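Local coordinates for superantigen-like protein SSL8 (Staphylococcus aureus, PDB 3R2T) that is of unknown function but belongs to the staphylococcal and streptococcal toxin family, as a secreted superantigen-like protein probably acting on the host, at residues R208-M213 / K218-L223; F187-L192 / I244-K249. All blocks are in the same frame, centred on the assembly; numbering follows the deposited sequence.

Contact 1: residues R208-M213 / K218-L223; sequences RIVINM and KYEIDL
R208 and E220 meet through two stretched side chains: R208 puts CG between its own backbone N and carbonyl carbon (chi1 59°) and runs straight out to NE, while E220 carries CG opposite its N (chi1 -178°), which brings its carboxylate across to the other strand. There R208 NH1 donates to E220 OE1 at 3.0 Å, in the guanidinium plane but from above the carboxylate, the two planes standing 70° apart. The K218 side chain, bent at chi2, runs forward along its own strand, and its NZ reaches the same OE1 from the opposite face at 3.2 Å. Beneath this network the backbones form an antiparallel ladder. I209 and I221 are a hydrogen-bonded pair, as are I211 and Y219, where I211 N to Y219 O spans 2.8 Å. On the face turned to helix 182-197, L223 CD2 rests 3.7 Å from I209 CG1, the two side chains crossing at about a right angle. Farther along, M213 brings SD to the edge of the Y219 ring, 4.0 Å from CE2, a Met-aromatic contact. The hairpin is thus two-sided: hydrophobic packing on one face, and on the other a carboxylate whose rotation the two bonds would probably limit, tying both strands together at the surface.

Contact 2: residues F187-L192 / I244-K249; sequences FKIRKL and IEVNLK
This is a buried, wholly apolar helix-on-sheet contact, made where helix 182-197 lies across the central strand 241-248 of the five-stranded sheet. I189 is the helix residue that does the touching, and both of its branches are used. Its CD1 methyl, at the end of the longer branch, comes to 3.8 Å from I244 CG2, with the two isoleucines crossing at a slant. The shorter branch serves the next inward-facing residue of the strand: I189 CG2 lies 4.0 Å from V246 CG2, and the two side chains lie alongside each other, pointing opposite ways. The first torsion of I189 (chi1 -69°) sets CG1 beside the backbone N and CG2 beside the carbonyl carbon, which splits the branches between the two partners. No hydrogen bond crosses, and the backbones stay well apart, 8.9 Å between I189 CA and V246 CA. On the other face of the strand, N247 ND2 donates to E245 OE1 at 2.8 Å, approaching the carboxylate from its anti side. I209 and F173 also pack on I189, while L156 covers I244 and V246 from the neighbouring strand. A mixed sheet of strand order 2-1-5-3-4, curling round one helix, is the beta-grasp fold of this toxin family's C-terminal domain.

Overall arrangement
Both contacts belong to the beta-grasp domain, their centres about 9 Å apart. Along the chain the order is 187-192, 208-213, 218-223 and 244-249, so the hairpin of contact 1 is nested inside the loop that contact 2 closes. Strand 241-248 runs antiparallel beside 207-213, and the two are joined by backbone bonds such as V210 N to E245 O, 2.7 Å; strand 218-222 forms the outer edge of the sheet within this chain. Helix 182-197 reaches beyond the central strand to the hairpin, where R190 NH1 packs against I221 CG2. Contact 1 therefore builds the sheet outward while contact 2 seats the helix over it, uniting distant parts of the chain in one hydrophobic core.

Contact 1: residues R208-M213 / K218-L223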
# COMPACT_ATOMS: atom_id res chain seq x y z
N ARG A 208 -7.80 25.06 6.53
CA ARG A 208 -8.80 24.01 6.57
C ARG A 208 -9.90 24.21 5.55
O ARG A 208 -10.13 25.32 5.07
CB ARG A 208 -9.47 23.96 7.94
CG ARG A 208 -10.14 25.27 8.34
CD ARG A 208 -11.02 25.11 9.59
NE ARG A 208 -11.57 26.39 10.06
CZ ARG A 208 -12.52 26.51 10.99
NH1 ARG A 208 -13.09 25.43 11.54
NH2 ARG A 208 -12.92 27.72 11.37
N ILE A 209 -10.60 23.11 5.26
CA ILE A 209 -11.74 23.10 4.39
C ILE A 209 -12.86 22.64 5.29
O ILE A 209 -12.70 21.63 5.99
CB ILE A 209 -11.61 22.07 3.25
CG1 ILE A 209 -10.34 22.28 2.44
CG2 ILE A 209 -12.88 22.09 2.34
CD1 ILE A 209 -10.07 21.13 1.47
N VAL A 210 -13.98 23.36 5.28
CA VAL A 210 -15.14 22.99 6.08
C VAL A 210 -16.34 22.84 5.17
O VAL A 210 -16.73 23.78 4.47
CB VAL A 210 -15.47 24.06 7.14
CG1 VAL A 210 -16.77 23.70 7.89
CG2 VAL A 210 -14.34 24.21 8.10
N ILE A 211 -16.94 21.65 5.18
CA ILE A 211 -18.13 21.38 4.38
C ILE A 211 -19.31 21.44 5.34
O ILE A 211 -19.40 20.66 6.27
CB ILE A 211 -18.02 19.99 3.71
CG1 ILE A 211 -16.80 19.95 2.78
CG2 ILE A 211 -19.30 19.66 2.92
CD1 ILE A 211 -16.41 18.55 2.31
N ASN A 212 -20.20 22.41 5.13
CA ASN A 212 -21.37 22.57 5.99
C ASN A 212 -22.59 21.93 5.35
O ASN A 212 -22.86 22.19 4.19
CB ASN A 212 -21.60 24.06 6.28
CG ASN A 212 -20.54 24.65 7.19
OD1 ASN A 212 -20.34 24.16 8.30
ND2 ASN A 212 -19.88 25.72 6.74
N MET A 213 -23.31 21.11 6.11
CA MET A 213 -24.51 20.40 5.65
C MET A 213 -25.78 21.12 6.10
O MET A 213 -25.75 21.90 7.03
CB MET A 213 -24.51 18.99 6.21
CG MET A 213 -23.19 18.21 6.02
SD MET A 213 -22.71 18.07 4.29
CE MET A 213 -24.11 17.07 3.70
N LYS A 218 -20.87 19.18 10.23
CA LYS A 218 -19.80 19.57 9.32
C LYS A 218 -18.73 18.52 9.16
O LYS A 218 -18.56 17.63 10.00
CB LYS A 218 -19.19 20.92 9.70
CG LYS A 218 -18.55 21.07 11.06
CD LYS A 218 -17.16 20.49 11.20
CE LYS A 218 -16.58 20.92 12.54
NZ LYS A 218 -15.23 20.36 12.84
N TYR A 219 -18.05 18.60 8.04
CA TYR A 219 -16.90 17.77 7.77
C TYR A 219 -15.77 18.77 7.73
O TYR A 219 -15.90 19.83 7.09
CB TYR A 219 -17.00 17.05 6.42
CG TYR A 219 -18.06 15.96 6.36
CD1 TYR A 219 -17.73 14.63 6.61
CD2 TYR A 219 -19.39 16.26 6.06
CE1 TYR A 219 -18.69 13.62 6.55
CE2 TYR A 219 -20.38 15.25 6.02
CZ TYR A 219 -20.02 13.94 6.25
OH TYR A 219 -20.96 12.94 6.20
N GLU A 220 -14.68 18.50 8.43
CA GLU A 220 -13.53 19.42 8.40
C GLU A 220 -12.25 18.68 8.00
O GLU A 220 -12.01 17.57 8.47
CB GLU A 220 -13.35 20.11 9.75
CG GLU A 220 -12.20 21.12 9.74
CD GLU A 220 -12.12 21.97 10.99
OE1 GLU A 220 -13.17 22.46 11.48
OE2 GLU A 220 -10.99 22.19 11.47
N ILE A 221 -11.44 19.31 7.15
CA ILE A 221 -10.19 18.75 6.68
C ILE A 221 -9.04 19.73 6.89
O ILE A 221 -9.13 20.88 6.52
CB ILE A 221 -10.26 18.43 5.16
CG1 ILE A 221 -11.43 17.47 4.86
CG2 ILE A 221 -8.91 17.78 4.68
CD1 ILE A 221 -11.82 17.42 3.37
N ASP A 222 -7.95 19.25 7.47
CA ASP A 222 -6.79 20.07 7.72
C ASP A 222 -5.91 20.06 6.47
O ASP A 222 -5.56 19.00 5.94
CB ASP A 222 -6.06 19.48 8.91
CG ASP A 222 -4.87 20.31 9.37
OD1 ASP A 222 -4.44 21.28 8.71
OD2 ASP A 222 -4.36 19.94 10.43
N LEU A 223 -5.57 21.24 5.98
CA LEU A 223 -4.73 21.37 4.78
C LEU A 223 -3.23 21.11 5.02
O LEU A 223 -2.47 21.08 4.05
CB LEU A 223 -4.88 22.77 4.18
CG LEU A 223 -6.24 23.15 3.60
CD1 LEU A 223 -6.22 24.60 3.15
CD2 LEU A 223 -6.63 22.21 2.43

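Contact 2: residues F187-L192 / I244-K249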
# COMPACT_ATOMS: atom_id res chain seq x y z
N PHE A 187 -9.81 16.51 -2.91
CA PHE A 187 -8.84 16.61 -3.98
C PHE A 187 -9.15 17.77 -4.92
O PHE A 187 -8.25 18.55 -5.28
CB PHE A 187 -8.76 15.31 -4.79
CG PHE A 187 -7.59 15.27 -5.77
CD1 PHE A 187 -7.72 15.81 -7.04
CD2 PHE A 187 -6.37 14.74 -5.39
CE1 PHE A 187 -6.66 15.80 -7.92
CE2 PHE A 187 -5.29 14.73 -6.26
CZ PHE A 187 -5.43 15.26 -7.53
N LYS A 188 -10.42 17.88 -5.33
CA LYS A 188 -10.82 18.94 -6.26
C LYS A 188 -10.72 20.31 -5.61
O LYS A 188 -10.36 21.29 -6.25
CB LYS A 188 -12.26 18.72 -6.76
CG LYS A 188 -12.44 17.66 -7.86
CD LYS A 188 -13.94 17.46 -8.14
CE LYS A 188 -14.21 16.91 -9.55
NZ LYS A 188 -13.49 15.68 -9.89
N ILE A 189 -11.06 20.40 -4.33
CA ILE A 189 -10.97 21.67 -3.69
C ILE A 189 -9.49 22.06 -3.61
O ILE A 189 -9.13 23.13 -4.04
CB ILE A 189 -11.66 21.70 -2.35
CG1 ILE A 189 -13.16 21.62 -2.56
CG2 ILE A 189 -11.36 23.00 -1.63
CD1 ILE A 189 -13.96 21.38 -1.26
N ARG A 190 -8.61 21.18 -3.14
CA ARG A 190 -7.18 21.55 -3.06
C ARG A 190 -6.55 21.88 -4.40
O ARG A 190 -5.70 22.76 -4.48
CB ARG A 190 -6.32 20.49 -2.36
CG ARG A 190 -6.81 20.19 -0.94
CD ARG A 190 -5.77 19.50 -0.13
NE ARG A 190 -6.34 18.67 0.92
CZ ARG A 190 -5.67 18.25 1.98
NH1 ARG A 190 -6.26 17.45 2.89
NH2 ARG A 190 -4.42 18.62 2.16
N LYS A 191 -6.96 21.14 -5.43
CA LYS A 191 -6.49 21.37 -6.80
C LYS A 191 -6.79 22.81 -7.17
O LYS A 191 -5.95 23.53 -7.71
CB LYS A 191 -7.23 20.41 -7.75
CG LYS A 191 -6.99 20.62 -9.26
CD LYS A 191 -7.75 19.52 -10.04
CE LYS A 191 -7.62 19.63 -11.57
NZ LYS A 191 -8.36 20.78 -12.15
N LEU A 192 -8.01 23.24 -6.85
CA LEU A 192 -8.44 24.60 -7.15
C LEU A 192 -7.64 25.60 -6.32
O LEU A 192 -7.24 26.64 -6.84
CB LEU A 192 -9.92 24.73 -6.91
CG LEU A 192 -10.58 26.05 -7.28
CD1 LEU A 192 -12.07 25.82 -7.51
CD2 LEU A 192 -10.31 27.12 -6.24
N ILE A 244 -19.47 25.45 1.39
CA ILE A 244 -18.13 24.97 1.66
C ILE A 244 -17.28 26.20 1.91
O ILE A 244 -17.35 27.17 1.14
CB ILE A 244 -17.59 24.19 0.47
CG1 ILE A 244 -18.56 23.04 0.11
CG2 ILE A 244 -16.16 23.67 0.75
CD1 ILE A 244 -18.28 22.37 -1.21
N GLU A 245 -16.49 26.19 2.98
CA GLU A 245 -15.66 27.31 3.32
C GLU A 245 -14.21 26.89 3.53
O GLU A 245 -13.92 25.89 4.20
CB GLU A 245 -16.20 28.01 4.57
CG GLU A 245 -15.32 29.16 5.05
CD GLU A 245 -15.93 29.96 6.22
OE1 GLU A 245 -15.17 30.48 7.06
OE2 GLU A 245 -17.17 30.04 6.30
N VAL A 246 -13.31 27.64 2.94
CA VAL A 246 -11.89 27.39 3.10
C VAL A 246 -11.27 28.58 3.83
O VAL A 246 -11.57 29.73 3.50
CB VAL A 246 -11.21 27.25 1.72
CG1 VAL A 246 -9.71 27.18 1.85
CG2 VAL A 246 -11.76 26.03 0.99
N ASN A 247 -10.46 28.29 4.85
CA ASN A 247 -9.72 29.32 5.57
C ASN A 247 -8.22 29.07 5.38
O ASN A 247 -7.70 28.03 5.81
CB ASN A 247 -10.12 29.39 7.04
CG ASN A 247 -11.39 30.21 7.24
OD1 ASN A 247 -11.33 31.43 7.28
ND2 ASN A 247 -12.52 29.54 7.38
N LEU A 248 -7.55 29.99 4.71
CA LEU A 248 -6.13 29.88 4.45
C LEU A 248 -5.32 30.66 5.47
O LEU A 248 -5.75 31.72 5.93
CB LEU A 248 -5.80 30.43 3.06
CG LEU A 248 -6.51 29.77 1.87
CD1 LEU A 248 -6.16 30.52 0.58
CD2 LEU A 248 -6.15 28.30 1.77
N LYS A 249 -4.14 30.13 5.81
CA LYS A 249 -3.24 30.81 6.74
C LYS A 249 -1.76 30.46 6.50
O LYS A 249 -1.44 29.51 5.76
CB LYS A 249 -3.67 30.57 8.20
CG LYS A 249 -3.78 29.11 8.63
CD LYS A 249 -4.45 28.94 10.01
CE LYS A 249 -3.67 29.59 11.18
NZ LYS A 249 -3.70 31.09 11.20
OXT LYS A 249 -0.85 31.15 7.00